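Local coordinates for protein nucleoporin nup120 (Schizosaccharomyces pombe, PDB 4GQ2) that serves as a structural component of the nuclear pore complex, whose subunits can also dock transiently associated nuclear transport factors, at residues E644-D649 and S713-C718; Q576-G581 and E694-L699; V618-H623 and L700-S705. All coordinates share one frame; numbering follows the deposited sequence.

Overall arrangement
From the N terminus, helix 571-585 supplies the first half of contact 2, helix 612-624 that of contact 3 and helix 646-658 that of contact 1. Their partners follow in the same order: 694-699 and 700-705 on the long helix 672-703, then the 713-718 segment before helix 719-739. Each loop opens before the preceding one has closed, so all three cross and none encloses another. The centres lie about 13 to 17 Å apart. Ile577 of contact 2 packs on Pro646 and Asp649 of contact 1, Phe715 of contact 1 touches Ile703 and Leu700, and Phe698 meets Phe619, joining the contacts into one core of the helical region.

Contact 1: E644-D649 and S713-C718; sequences ENPMRD and SKFAGC
This apolar helix-to-loop contact sits in the helical domain, where the first turn of helix 646-658 meets the link between helices 709-713 and 719-739. Asn645 holds the N-cap position, and the two residues after it do most of the touching on the helix side. Pro646 lays its CB 3.8 Å from Phe715 CZ, while its ring crosses the Lys714 chain at about a right angle, CD lying 3.9 Å from Lys714 CE. Met647 slides past the Phe715 ring in the opposite direction. Its CG is anti to the backbone N (chi1 -178°), which carries SD outward to 3.6 Å from Cys718 CB. A bend at chi3 (89°) then brings CE to 3.8 Å from Gly717 N. Met647 SD also makes an oblique Met-aromatic contact, 5.1 Å from the Phe715 ring centroid. The ring tip extends on to Ile703 and Leu700 of helix 672-703. An alanine at Phe715 would remove the ring and would probably loosen the packing of Pro646 and Met647 on the loop and lose the link to Ile703 and Leu700. With apolar side-chain atoms carrying nearly all of the contact and no polar pair bonded across it, the segments are held mainly by shape and dispersion.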
ATOM      1  N   GLU A 644     -31.794 -15.497 -24.318  1.00 58.52           N
ATOM      2  CA  GLU A 644     -32.326 -14.473 -25.211  1.00 69.08           C
ATOM      3  C   GLU A 644     -31.603 -13.150 -24.958  1.00 73.72           C
ATOM      4  O   GLU A 644     -31.821 -12.491 -23.938  1.00 75.43           O
ATOM      5  CB  GLU A 644     -33.850 -14.324 -25.056  1.00 79.02           C
ATOM      6  CG  GLU A 644     -34.414 -14.712 -23.690  1.00 85.57           C
ATOM      7  CD  GLU A 644     -34.916 -16.152 -23.637  1.00 93.08           C
ATOM      8  OE1 GLU A 644     -36.019 -16.414 -24.172  1.00 78.38           O
ATOM      9  OE2 GLU A 644     -34.220 -17.019 -23.053  1.00 71.61           O
ATOM     10  N   ASN A 645     -30.724 -12.791 -25.889  1.00 63.47           N
ATOM     11  CA  ASN A 645     -29.894 -11.582 -25.799  1.00 70.11           C
ATOM     12  C   ASN A 645     -29.006 -11.480 -24.539  1.00 68.46           C
ATOM     13  O   ASN A 645     -29.215 -10.606 -23.691  1.00 61.82           O
ATOM     14  CB  ASN A 645     -30.749 -10.318 -25.985  1.00 79.71           C
ATOM     15  CG  ASN A 645     -30.003  -9.207 -26.709  1.00 83.85           C
ATOM     16  OD1 ASN A 645     -28.767  -9.197 -26.771  1.00 67.29           O
ATOM     17  ND2 ASN A 645     -30.755  -8.265 -27.268  1.00 73.00           N
ATOM     18  N   PRO A 646     -27.988 -12.355 -24.430  1.00 59.21           N
ATOM     19  CA  PRO A 646     -27.098 -12.336 -23.264  1.00 50.88           C
ATOM     20  C   PRO A 646     -26.279 -11.050 -23.146  1.00 61.97           C
ATOM     21  O   PRO A 646     -26.076 -10.558 -22.033  1.00 58.30           O
ATOM     22  CB  PRO A 646     -26.154 -13.523 -23.495  1.00 54.65           C
ATOM     23  CG  PRO A 646     -26.617 -14.211 -24.734  1.00 66.26           C
ATOM     24  CD  PRO A 646     -27.520 -13.281 -25.476  1.00 57.75           C
ATOM     25  N   MET A 647     -25.821 -10.513 -24.278  1.00 60.57           N
ATOM     26  CA  MET A 647     -24.993  -9.310 -24.273  1.00 55.17           C
ATOM     27  C   MET A 647     -25.700  -8.133 -23.611  1.00 55.96           C
ATOM     28  O   MET A 647     -25.099  -7.434 -22.786  1.00 56.37           O
ATOM     29  CB  MET A 647     -24.505  -8.939 -25.676  1.00 51.62           C
ATOM     30  CG  MET A 647     -23.603  -7.708 -25.678  1.00 59.46           C
ATOM     31  SD  MET A 647     -22.498  -7.574 -27.093  1.00 73.67           S
ATOM     32  CE  MET A 647     -23.520  -6.678 -28.263  1.00 53.89           C
ATOM     33  N   ARG A 648     -26.972  -7.929 -23.958  1.00 51.85           N
ATOM     34  CA  ARG A 648     -27.774  -6.864 -23.358  1.00 49.57           C
ATOM     35  C   ARG A 648     -27.883  -7.085 -21.852  1.00 50.05           C
ATOM     36  O   ARG A 648     -27.757  -6.144 -21.075  1.00 55.44           O
ATOM     37  CB  ARG A 648     -29.168  -6.829 -23.988  1.00 66.29           C
ATOM     38  CG  ARG A 648     -30.050  -5.663 -23.553  1.00 66.25           C
ATOM     39  CD  ARG A 648     -31.447  -6.148 -23.178  1.00 93.32           C
ATOM     40  NE  ARG A 648     -32.093  -6.914 -24.249  1.00112.92           N
ATOM     41  CZ  ARG A 648     -33.058  -7.815 -24.064  1.00 99.60           C
ATOM     42  NH1 ARG A 648     -33.502  -8.089 -22.844  1.00 89.62           N
ATOM     43  NH2 ARG A 648     -33.577  -8.454 -25.106  1.00 96.43           N
ATOM     44  N   ASP A 649     -28.095  -8.343 -21.460  1.00 50.45           N
ATOM     45  CA  ASP A 649     -28.280  -8.723 -20.060  1.00 49.98           C
ATOM     46  C   ASP A 649     -27.074  -8.364 -19.197  1.00 53.34           C
ATOM     47  O   ASP A 649     -27.226  -7.672 -18.185  1.00 55.06           O
ATOM     48  CB  ASP A 649     -28.595 -10.221 -19.935  1.00 65.70           C
ATOM     49  CG  ASP A 649     -29.819 -10.642 -20.742  1.00 73.66           C
ATOM     50  OD1 ASP A 649     -30.522  -9.764 -21.287  1.00 72.00           O
ATOM     51  OD2 ASP A 649     -30.078 -11.863 -20.837  1.00 75.58           O
ATOM     52  N   SER A 713     -22.486 -14.422 -32.983  1.00 51.61           N
ATOM     53  CA  SER A 713     -23.521 -13.559 -33.559  1.00 54.13           C
ATOM     54  C   SER A 713     -24.274 -12.821 -32.459  1.00 50.53           C
ATOM     55  O   SER A 713     -24.593 -11.635 -32.593  1.00 53.69           O
ATOM     56  CB  SER A 713     -24.495 -14.381 -34.405  1.00 59.88           C
ATOM     57  OG  SER A 713     -25.648 -13.633 -34.731  1.00 60.32           O
ATOM     58  N   LYS A 714     -24.541 -13.535 -31.370  1.00 51.79           N
ATOM     59  CA  LYS A 714     -25.180 -12.965 -30.191  1.00 52.21           C
ATOM     60  C   LYS A 714     -24.312 -11.920 -29.464  1.00 50.52           C
ATOM     61  O   LYS A 714     -24.820 -11.160 -28.635  1.00 46.53           O
ATOM     62  CB  LYS A 714     -25.595 -14.086 -29.235  1.00 59.01           C
ATOM     63  CG  LYS A 714     -26.975 -14.649 -29.511  1.00 53.50           C
ATOM     64  CD  LYS A 714     -27.299 -15.811 -28.583  1.00 62.18           C
ATOM     65  CE  LYS A 714     -28.759 -15.790 -28.148  1.00 60.69           C
ATOM     66  NZ  LYS A 714     -29.728 -15.980 -29.263  1.00 76.94           N
ATOM     67  N   PHE A 715     -23.020 -11.873 -29.788  1.00 49.24           N
ATOM     68  CA  PHE A 715     -22.103 -10.908 -29.176  1.00 49.54           C
ATOM     69  C   PHE A 715     -21.426  -9.971 -30.177  1.00 59.92           C
ATOM     70  O   PHE A 715     -20.396  -9.378 -29.859  1.00 56.57           O
ATOM     71  CB  PHE A 715     -21.049 -11.632 -28.325  1.00 54.67           C
ATOM     72  CG  PHE A 715     -21.558 -12.075 -26.984  1.00 51.18           C
ATOM     73  CD1 PHE A 715     -22.176 -13.312 -26.831  1.00 45.09           C
ATOM     74  CD2 PHE A 715     -21.435 -11.244 -25.875  1.00 45.29           C
ATOM     75  CE1 PHE A 715     -22.664 -13.710 -25.596  1.00 38.36           C
ATOM     76  CE2 PHE A 715     -21.912 -11.643 -24.635  1.00 39.76           C
ATOM     77  CZ  PHE A 715     -22.525 -12.877 -24.497  1.00 34.52           C
ATOM     78  N   ALA A 716     -22.023  -9.818 -31.360  1.00 58.52           N
ATOM     79  CA  ALA A 716     -21.446  -9.035 -32.470  1.00 54.35           C
ATOM     80  C   ALA A 716     -20.801  -7.648 -32.250  1.00 58.59           C
ATOM     81  O   ALA A 716     -19.757  -7.345 -32.841  1.00 54.43           O
ATOM     82  CB  ALA A 716     -22.503  -8.779 -33.537  1.00 69.48           C
ATOM     83  N   GLY A 717     -21.314  -6.851 -31.336  1.00 51.72           N
ATOM     84  CA  GLY A 717     -20.745  -5.514 -31.102  1.00 45.71           C
ATOM     85  C   GLY A 717     -20.231  -5.390 -29.673  1.00 58.11           C
ATOM     86  O   GLY A 717     -20.490  -4.388 -29.001  1.00 64.85           O
ATOM     87  N   CYS A 718     -19.485  -6.394 -29.211  1.00 62.63           N
ATOM     88  CA  CYS A 718     -19.033  -6.458 -27.813  1.00 56.36           C
ATOM     89  C   CYS A 718     -17.720  -5.714 -27.538  1.00 61.47           C
ATOM     90  O   CYS A 718     -17.295  -5.601 -26.383  1.00 64.71           O
ATOM     91  CB  CYS A 718     -18.921  -7.915 -27.350  1.00 48.11           C
ATOM     92  SG  CYS A 718     -17.560  -8.811 -28.123  1.00 58.21           S
TER

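Contact 2: Q576-G581 and E694-L699; sequences QILDLG and EGFIFL
Two helices of the alpha-helical region cross at a right angle here, over a pair of glycines that lets their backbones come together. The segment axes of 576-581 and 694-699 make an angle of 90° and approach to 8.8 Å.

Backbone packing forms the middle of the crossing. The CA atoms of Gly581 and Gly695 are 4.3 Å apart, and the carbonyl Gly581 O rests 3.7 Å from Gly695 CA. A CB built on Gly695 would point at the other helix and lie 3.0 Å from Gly581 O, a clash, so this close seating depends on the bare CA.

Apolar side chains flank the glycines. Leu578 CG stands anti to its backbone N (chi1 176°), which sends CD2 to the tip of the Phe696 ring, 3.6 Å from CZ. The two side chains cross obliquely, and beyond them the ring reaches Ile650 and Leu725 of helices 646-658 and 719-739. Leu699, also with CG anti to the backbone N, reaches over the other helix with both methyls. Its CD1 lies 4.4 Å from Leu580 CB, and Leu636 of helix 630-641 packs against the same leucine.

Charge is handled beside the crossing. The end of the buried Glu694 side chain leads away from 576-581, forms a salt bridge with Arg597 and takes hydrogen bonds from Trp729 and from His585, the last at the end of helix 571-585; three partners fix its rotation and would probably stabilise its negative charge.

The second Leu699 methyl lies against the turn from Ile577 to Gly581, where Leu699 CD2 meets Ile577 CG2 at 3.7 Å, the two side chains crossing at about a right angle.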
ATOM      1  N   GLN A 576     -27.246 -15.140 -13.967  1.00 53.91           N
ATOM      2  CA  GLN A 576     -26.719 -16.412 -14.458  1.00 54.38           C
ATOM      3  C   GLN A 576     -25.390 -16.260 -15.192  1.00 52.45           C
ATOM      4  O   GLN A 576     -24.474 -17.058 -14.976  1.00 49.24           O
ATOM      5  CB  GLN A 576     -27.744 -17.111 -15.343  1.00 54.43           C
ATOM      6  CG  GLN A 576     -28.970 -17.581 -14.576  1.00 58.45           C
ATOM      7  CD  GLN A 576     -30.030 -18.222 -15.456  1.00 54.81           C
ATOM      8  OE1 GLN A 576     -30.116 -17.963 -16.661  1.00 53.03           O
ATOM      9  NE2 GLN A 576     -30.848 -19.069 -14.850  1.00 53.08           N
ATOM     10  N   ILE A 577     -25.292 -15.238 -16.045  1.00 46.00           N
ATOM     11  CA  ILE A 577     -24.065 -14.956 -16.791  1.00 54.73           C
ATOM     12  C   ILE A 577     -22.946 -14.479 -15.857  1.00 66.04           C
ATOM     13  O   ILE A 577     -21.778 -14.848 -16.040  1.00 54.99           O
ATOM     14  CB  ILE A 577     -24.280 -13.913 -17.910  1.00 61.07           C
ATOM     15  CG1 ILE A 577     -25.489 -14.280 -18.777  1.00 62.35           C
ATOM     16  CG2 ILE A 577     -23.031 -13.803 -18.781  1.00 59.15           C
ATOM     17  CD1 ILE A 577     -26.109 -13.110 -19.517  1.00 56.89           C
ATOM     18  N   LEU A 578     -23.298 -13.664 -14.861  1.00 61.72           N
ATOM     19  CA  LEU A 578     -22.322 -13.225 -13.865  1.00 66.10           C
ATOM     20  C   LEU A 578     -21.676 -14.441 -13.192  1.00 64.05           C
ATOM     21  O   LEU A 578     -20.450 -14.506 -13.064  1.00 46.20           O
ATOM     22  CB  LEU A 578     -22.952 -12.273 -12.833  1.00 68.28           C
ATOM     23  CG  LEU A 578     -22.161 -11.727 -11.623  1.00 73.70           C
ATOM     24  CD1 LEU A 578     -22.203 -12.707 -10.453  1.00 67.29           C
ATOM     25  CD2 LEU A 578     -20.719 -11.325 -11.947  1.00 69.17           C
ATOM     26  N   ASP A 579     -22.499 -15.413 -12.793  1.00 49.28           N
ATOM     27  CA  ASP A 579     -21.976 -16.623 -12.175  1.00 50.34           C
ATOM     28  C   ASP A 579     -21.032 -17.378 -13.110  1.00 50.23           C
ATOM     29  O   ASP A 579     -20.039 -17.959 -12.657  1.00 53.92           O
ATOM     30  CB  ASP A 579     -23.107 -17.530 -11.697  1.00 63.57           C
ATOM     31  CG  ASP A 579     -22.602 -18.706 -10.893  1.00 57.53           C
ATOM     32  OD1 ASP A 579     -22.091 -18.489  -9.777  1.00 72.10           O
ATOM     33  OD2 ASP A 579     -22.713 -19.848 -11.380  1.00 51.03           O
ATOM     34  N   LEU A 580     -21.339 -17.357 -14.408  1.00 44.58           N
ATOM     35  CA  LEU A 580     -20.454 -17.933 -15.425  1.00 45.33           C
ATOM     36  C   LEU A 580     -19.081 -17.243 -15.443  1.00 46.60           C
ATOM     37  O   LEU A 580     -18.055 -17.895 -15.643  1.00 51.85           O
ATOM     38  CB  LEU A 580     -21.105 -17.875 -16.819  1.00 51.56           C
ATOM     39  CG  LEU A 580     -22.376 -18.686 -17.131  1.00 49.80           C
ATOM     40  CD1 LEU A 580     -22.792 -18.479 -18.575  1.00 49.72           C
ATOM     41  CD2 LEU A 580     -22.198 -20.174 -16.866  1.00 45.10           C
ATOM     42  N   GLY A 581     -19.072 -15.927 -15.231  1.00 46.45           N
ATOM     43  CA  GLY A 581     -17.837 -15.157 -15.119  1.00 44.36           C
ATOM     44  C   GLY A 581     -17.076 -15.493 -13.851  1.00 46.49           C
ATOM     45  O   GLY A 581     -15.859 -15.741 -13.896  1.00 46.38           O
ATOM     46  N   GLU A 694     -12.537  -8.787 -14.257  1.00 32.78           N
ATOM     47  CA  GLU A 694     -11.713  -9.814 -14.877  1.00 30.77           C
ATOM     48  C   GLU A 694     -12.555 -10.980 -15.391  1.00 36.85           C
ATOM     49  O   GLU A 694     -12.348 -11.455 -16.516  1.00 38.58           O
ATOM     50  CB  GLU A 694     -10.622 -10.293 -13.913  1.00 30.48           C
ATOM     51  CG  GLU A 694      -9.462  -9.312 -13.790  1.00 30.34           C
ATOM     52  CD  GLU A 694      -8.616  -9.517 -12.547  1.00 31.24           C
ATOM     53  OE1 GLU A 694      -8.906 -10.450 -11.769  1.00 29.98           O
ATOM     54  OE2 GLU A 694      -7.652  -8.741 -12.352  1.00 32.01           O
ATOM     55  N   GLY A 695     -13.501 -11.437 -14.574  1.00 36.49           N
ATOM     56  CA  GLY A 695     -14.384 -12.529 -14.975  1.00 37.13           C
ATOM     57  C   GLY A 695     -15.069 -12.240 -16.306  1.00 40.80           C
ATOM     58  O   GLY A 695     -15.145 -13.114 -17.170  1.00 39.45           O
ATOM     59  N   PHE A 696     -15.549 -11.006 -16.469  1.00 42.13           N
ATOM     60  CA  PHE A 696     -16.231 -10.580 -17.691  1.00 42.39           C
ATOM     61  C   PHE A 696     -15.270 -10.528 -18.878  1.00 43.62           C
ATOM     62  O   PHE A 696     -15.573 -11.057 -19.953  1.00 38.95           O
ATOM     63  CB  PHE A 696     -16.931  -9.228 -17.492  1.00 40.08           C
ATOM     64  CG  PHE A 696     -18.137  -9.287 -16.592  1.00 38.49           C
ATOM     65  CD1 PHE A 696     -19.193 -10.148 -16.870  1.00 43.41           C
ATOM     66  CD2 PHE A 696     -18.225  -8.467 -15.475  1.00 54.39           C
ATOM     67  CE1 PHE A 696     -20.303 -10.199 -16.040  1.00 52.72           C
ATOM     68  CE2 PHE A 696     -19.334  -8.512 -14.639  1.00 48.54           C
ATOM     69  CZ  PHE A 696     -20.375  -9.378 -14.923  1.00 46.44           C
ATOM     70  N   ILE A 697     -14.113  -9.900 -18.670  1.00 38.00           N
ATOM     71  CA  ILE A 697     -13.033  -9.918 -19.661  1.00 36.54           C
ATOM     72  C   ILE A 697     -12.710 -11.351 -20.078  1.00 34.10           C
ATOM     73  O   ILE A 697     -12.612 -11.632 -21.273  1.00 45.57           O
ATOM     74  CB  ILE A 697     -11.754  -9.191 -19.163  1.00 35.08           C
ATOM     75  CG1 ILE A 697     -12.012  -7.687 -19.026  1.00 31.16           C
ATOM     76  CG2 ILE A 697     -10.583  -9.439 -20.108  1.00 33.55           C
ATOM     77  CD1 ILE A 697     -10.923  -6.919 -18.297  1.00 30.24           C
ATOM     78  N   PHE A 698     -12.570 -12.258 -19.109  1.00 32.17           N
ATOM     79  CA  PHE A 698     -12.273 -13.664 -19.431  1.00 37.06           C
ATOM     80  C   PHE A 698     -13.382 -14.247 -20.307  1.00 45.34           C
ATOM     81  O   PHE A 698     -13.123 -14.968 -21.277  1.00 40.83           O
ATOM     82  CB  PHE A 698     -12.151 -14.533 -18.174  1.00 33.93           C
ATOM     83  CG  PHE A 698     -11.031 -14.151 -17.246  1.00 36.08           C
ATOM     84  CD1 PHE A 698     -10.074 -13.211 -17.604  1.00 35.40           C
ATOM     85  CD2 PHE A 698     -10.918 -14.779 -16.004  1.00 34.34           C
ATOM     86  CE1 PHE A 698      -9.054 -12.870 -16.724  1.00 37.44           C
ATOM     87  CE2 PHE A 698      -9.896 -14.453 -15.130  1.00 34.23           C
ATOM     88  CZ  PHE A 698      -8.963 -13.493 -15.489  1.00 34.59           C
ATOM     89  N   LEU A 699     -14.621 -13.923 -19.943  1.00 48.61           N
ATOM     90  CA  LEU A 699     -15.800 -14.419 -20.638  1.00 49.15           C
ATOM     91  C   LEU A 699     -15.856 -13.919 -22.083  1.00 42.39           C
ATOM     92  O   LEU A 699     -15.996 -14.715 -23.016  1.00 40.99           O
ATOM     93  CB  LEU A 699     -17.055 -14.013 -19.868  1.00 54.18           C
ATOM     94  CG  LEU A 699     -18.301 -14.893 -19.956  1.00 56.14           C
ATOM     95  CD1 LEU A 699     -17.999 -16.330 -19.561  1.00 50.62           C
ATOM     96  CD2 LEU A 699     -19.374 -14.302 -19.060  1.00 46.06           C
TER

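Contact 3: V618-H623 and L700-S705; sequences VFYDKH and LSLITS
Tyr620 of helix 612-624 lies across the C-terminal end of helix 672-703 and the residues that follow, joining two helices of the Nup120 helical domain through Ser701, Leu702 and Ser705. Ser705 comes over one ring face, with CB 3.8 Å from the Tyr620 ring centroid and 25° off the ring normal, a CH-pi contact. Tyr620 CD1 lies 3.5 Å from Leu702 CA in an oblique approach, and its neighbour CE1 packs on the Leu702 side chain. Closer to the backbone, Tyr620 CB has two hydroxyls near it, 3.1 Å from Ser701 OG and 3.3 Å from Ser705 OG. Ser701 OG also touches the neighbouring Phe619 ring at its edge, near the ring plane, 3.4 Å from CD1.

Torsions and hydrogen bonds hold this first shell in place. Tyr620 CG is anti to its backbone N (chi1 173°), which swings the ring out to helix 672-703. Ser705 OG donates to Ser701 O at 2.8 Å, almost straight along the C=O axis, at 177°. Ser701 OG in turn bonds to Leu616 O of helix 612-624. Further out, His623 CD2 lies over one face of the Phe619 ring.

Both serine hydroxyls thus spend their bonds on backbone carbonyls, one back to the end of the helix it follows and one on the facing helix, so these polar groups can sit against aromatic carbon in a buried interface.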
ATOM      1  N   VAL A 618      -5.149 -13.528 -28.676  1.00 45.60           N
ATOM      2  CA  VAL A 618      -3.866 -13.840 -28.053  1.00 48.77           C
ATOM      3  C   VAL A 618      -4.107 -14.096 -26.565  1.00 47.19           C
ATOM      4  O   VAL A 618      -3.622 -15.087 -26.019  1.00 44.33           O
ATOM      5  CB  VAL A 618      -2.803 -12.739 -28.296  1.00 53.89           C
ATOM      6  CG1 VAL A 618      -1.615 -12.901 -27.361  1.00 55.78           C
ATOM      7  CG2 VAL A 618      -2.327 -12.769 -29.743  1.00 46.21           C
ATOM      8  N   PHE A 619      -4.906 -13.226 -25.942  1.00 45.88           N
ATOM      9  CA  PHE A 619      -5.210 -13.317 -24.519  1.00 42.27           C
ATOM     10  C   PHE A 619      -5.837 -14.656 -24.167  1.00 41.86           C
ATOM     11  O   PHE A 619      -5.419 -15.312 -23.214  1.00 40.82           O
ATOM     12  CB  PHE A 619      -6.136 -12.177 -24.080  1.00 49.10           C
ATOM     13  CG  PHE A 619      -6.440 -12.181 -22.606  1.00 52.51           C
ATOM     14  CD1 PHE A 619      -7.442 -13.000 -22.084  1.00 50.57           C
ATOM     15  CD2 PHE A 619      -5.712 -11.384 -21.738  1.00 43.52           C
ATOM     16  CE1 PHE A 619      -7.712 -13.017 -20.724  1.00 48.56           C
ATOM     17  CE2 PHE A 619      -5.976 -11.394 -20.379  1.00 47.50           C
ATOM     18  CZ  PHE A 619      -6.981 -12.208 -19.871  1.00 49.47           C
ATOM     19  N   TYR A 620      -6.852 -15.046 -24.937  1.00 43.83           N
ATOM     20  CA  TYR A 620      -7.513 -16.330 -24.752  1.00 44.02           C
ATOM     21  C   TYR A 620      -6.509 -17.472 -24.905  1.00 42.41           C
ATOM     22  O   TYR A 620      -6.488 -18.400 -24.095  1.00 37.36           O
ATOM     23  CB  TYR A 620      -8.669 -16.479 -25.748  1.00 45.44           C
ATOM     24  CG  TYR A 620      -9.319 -17.842 -25.762  1.00 49.73           C
ATOM     25  CD1 TYR A 620     -10.274 -18.193 -24.808  1.00 53.03           C
ATOM     26  CD2 TYR A 620      -8.981 -18.785 -26.734  1.00 52.64           C
ATOM     27  CE1 TYR A 620     -10.869 -19.449 -24.817  1.00 48.33           C
ATOM     28  CE2 TYR A 620      -9.576 -20.039 -26.757  1.00 48.96           C
ATOM     29  CZ  TYR A 620     -10.519 -20.365 -25.797  1.00 52.81           C
ATOM     30  OH  TYR A 620     -11.108 -21.610 -25.816  1.00 65.91           O
ATOM     31  N   ASP A 621      -5.678 -17.379 -25.944  1.00 48.93           N
ATOM     32  CA  ASP A 621      -4.704 -18.418 -26.268  1.00 51.67           C
ATOM     33  C   ASP A 621      -3.669 -18.633 -25.169  1.00 48.44           C
ATOM     34  O   ASP A 621      -3.341 -19.771 -24.845  1.00 41.40           O
ATOM     35  CB  ASP A 621      -3.991 -18.105 -27.585  1.00 64.69           C
ATOM     36  CG  ASP A 621      -3.340 -19.333 -28.197  1.00 70.31           C
ATOM     37  OD1 ASP A 621      -4.054 -20.106 -28.873  1.00 78.32           O
ATOM     38  OD2 ASP A 621      -2.119 -19.523 -28.006  1.00 65.27           O
ATOM     39  N   LYS A 622      -3.157 -17.551 -24.590  1.00 47.47           N
ATOM     40  CA  LYS A 622      -2.104 -17.696 -23.591  1.00 55.36           C
ATOM     41  C   LYS A 622      -2.622 -17.936 -22.172  1.00 49.46           C
ATOM     42  O   LYS A 622      -2.016 -18.700 -21.417  1.00 48.63           O
ATOM     43  CB  LYS A 622      -1.099 -16.533 -23.642  1.00 68.71           C
ATOM     44  CG  LYS A 622      -1.709 -15.142 -23.579  1.00 81.91           C
ATOM     45  CD  LYS A 622      -0.664 -14.056 -23.801  1.00103.75           C
ATOM     46  CE  LYS A 622      -1.271 -12.666 -23.637  1.00103.86           C
ATOM     47  NZ  LYS A 622      -0.344 -11.575 -24.050  1.00 85.47           N
ATOM     48  N   HIS A 623      -3.752 -17.319 -21.824  1.00 50.67           N
ATOM     49  CA  HIS A 623      -4.218 -17.304 -20.423  1.00 57.13           C
ATOM     50  C   HIS A 623      -5.452 -18.084 -20.095  1.00 58.14           C
ATOM     51  O   HIS A 623      -5.595 -18.570 -18.971  1.00 51.95           O
ATOM     52  CB  HIS A 623      -4.379 -15.871 -19.934  1.00 44.29           C
ATOM     53  CG  HIS A 623      -3.084 -15.100 -19.915  1.00 46.32           C
ATOM     54  ND1 HIS A 623      -2.060 -15.423 -19.095  1.00 40.13           N
ATOM     55  CD2 HIS A 623      -2.663 -14.008 -20.661  1.00 40.13           C
ATOM     56  CE1 HIS A 623      -1.041 -14.574 -19.302  1.00 44.87           C
ATOM     57  NE2 HIS A 623      -1.408 -13.710 -20.265  1.00 47.73           N
ATOM     58  N   LEU A 700     -15.711 -12.608 -22.260  1.00 36.81           N
ATOM     59  CA  LEU A 700     -15.670 -11.987 -23.586  1.00 39.43           C
ATOM     60  C   LEU A 700     -14.552 -12.555 -24.460  1.00 45.13           C
ATOM     61  O   LEU A 700     -14.759 -12.837 -25.640  1.00 57.10           O
ATOM     62  CB  LEU A 700     -15.551 -10.463 -23.458  1.00 39.89           C
ATOM     63  CG  LEU A 700     -16.832  -9.621 -23.543  1.00 50.50           C
ATOM     64  CD1 LEU A 700     -18.115 -10.416 -23.313  1.00 44.45           C
ATOM     65  CD2 LEU A 700     -16.763  -8.416 -22.613  1.00 49.98           C
ATOM     66  N   SER A 701     -13.380 -12.744 -23.861  1.00 43.38           N
ATOM     67  CA  SER A 701     -12.238 -13.350 -24.536  1.00 42.87           C
ATOM     68  C   SER A 701     -12.488 -14.794 -24.983  1.00 44.12           C
ATOM     69  O   SER A 701     -11.999 -15.215 -26.032  1.00 48.78           O
ATOM     70  CB  SER A 701     -11.008 -13.292 -23.625  1.00 45.89           C
ATOM     71  OG  SER A 701      -9.984 -14.143 -24.102  1.00 41.34           O
ATOM     72  N   LEU A 702     -13.216 -15.555 -24.173  1.00 45.83           N
ATOM     73  CA  LEU A 702     -13.570 -16.934 -24.520  1.00 44.65           C
ATOM     74  C   LEU A 702     -14.513 -16.957 -25.729  1.00 45.51           C
ATOM     75  O   LEU A 702     -14.263 -17.655 -26.708  1.00 46.08           O
ATOM     76  CB  LEU A 702     -14.223 -17.636 -23.321  1.00 39.59           C
ATOM     77  CG  LEU A 702     -14.416 -19.158 -23.391  1.00 43.00           C
ATOM     78  CD1 LEU A 702     -14.364 -19.754 -21.999  1.00 38.05           C
ATOM     79  CD2 LEU A 702     -15.716 -19.555 -24.083  1.00 43.37           C
ATOM     80  N   ILE A 703     -15.586 -16.176 -25.628  1.00 42.90           N
ATOM     81  CA  ILE A 703     -16.646 -16.085 -26.620  1.00 39.49           C
ATOM     82  C   ILE A 703     -16.121 -15.732 -28.011  1.00 47.99           C
ATOM     83  O   ILE A 703     -16.455 -16.402 -28.986  1.00 49.09           O
ATOM     84  CB  ILE A 703     -17.689 -15.028 -26.176  1.00 43.29           C
ATOM     85  CG1 ILE A 703     -18.475 -15.522 -24.961  1.00 36.13           C
ATOM     86  CG2 ILE A 703     -18.631 -14.652 -27.317  1.00 49.30           C
ATOM     87  CD1 ILE A 703     -19.245 -14.423 -24.254  1.00 45.57           C
ATOM     88  N   THR A 704     -15.290 -14.695 -28.096  1.00 46.43           N
ATOM     89  CA  THR A 704     -14.829 -14.175 -29.385  1.00 39.07           C
ATOM     90  C   THR A 704     -13.732 -15.037 -30.009  1.00 41.22           C
ATOM     91  O   THR A 704     -13.233 -14.724 -31.086  1.00 44.08           O
ATOM     92  CB  THR A 704     -14.362 -12.703 -29.298  1.00 41.84           C
ATOM     93  OG1 THR A 704     -13.231 -12.597 -28.413  1.00 42.05           O
ATOM     94  CG2 THR A 704     -15.502 -11.798 -28.805  1.00 34.65           C
ATOM     95  N   SER A 705     -13.363 -16.119 -29.333  1.00 48.45           N
ATOM     96  CA  SER A 705     -12.385 -17.066 -29.866  1.00 49.47           C
ATOM     97  C   SER A 705     -13.055 -18.377 -30.278  1.00 51.91           C
ATOM     98  O   SER A 705     -12.390 -19.303 -30.746  1.00 47.29           O
ATOM     99  CB  SER A 705     -11.299 -17.342 -28.828  1.00 52.75           C
ATOM    100  OG  SER A 705     -10.751 -16.131 -28.338  1.00 60.13           O
TER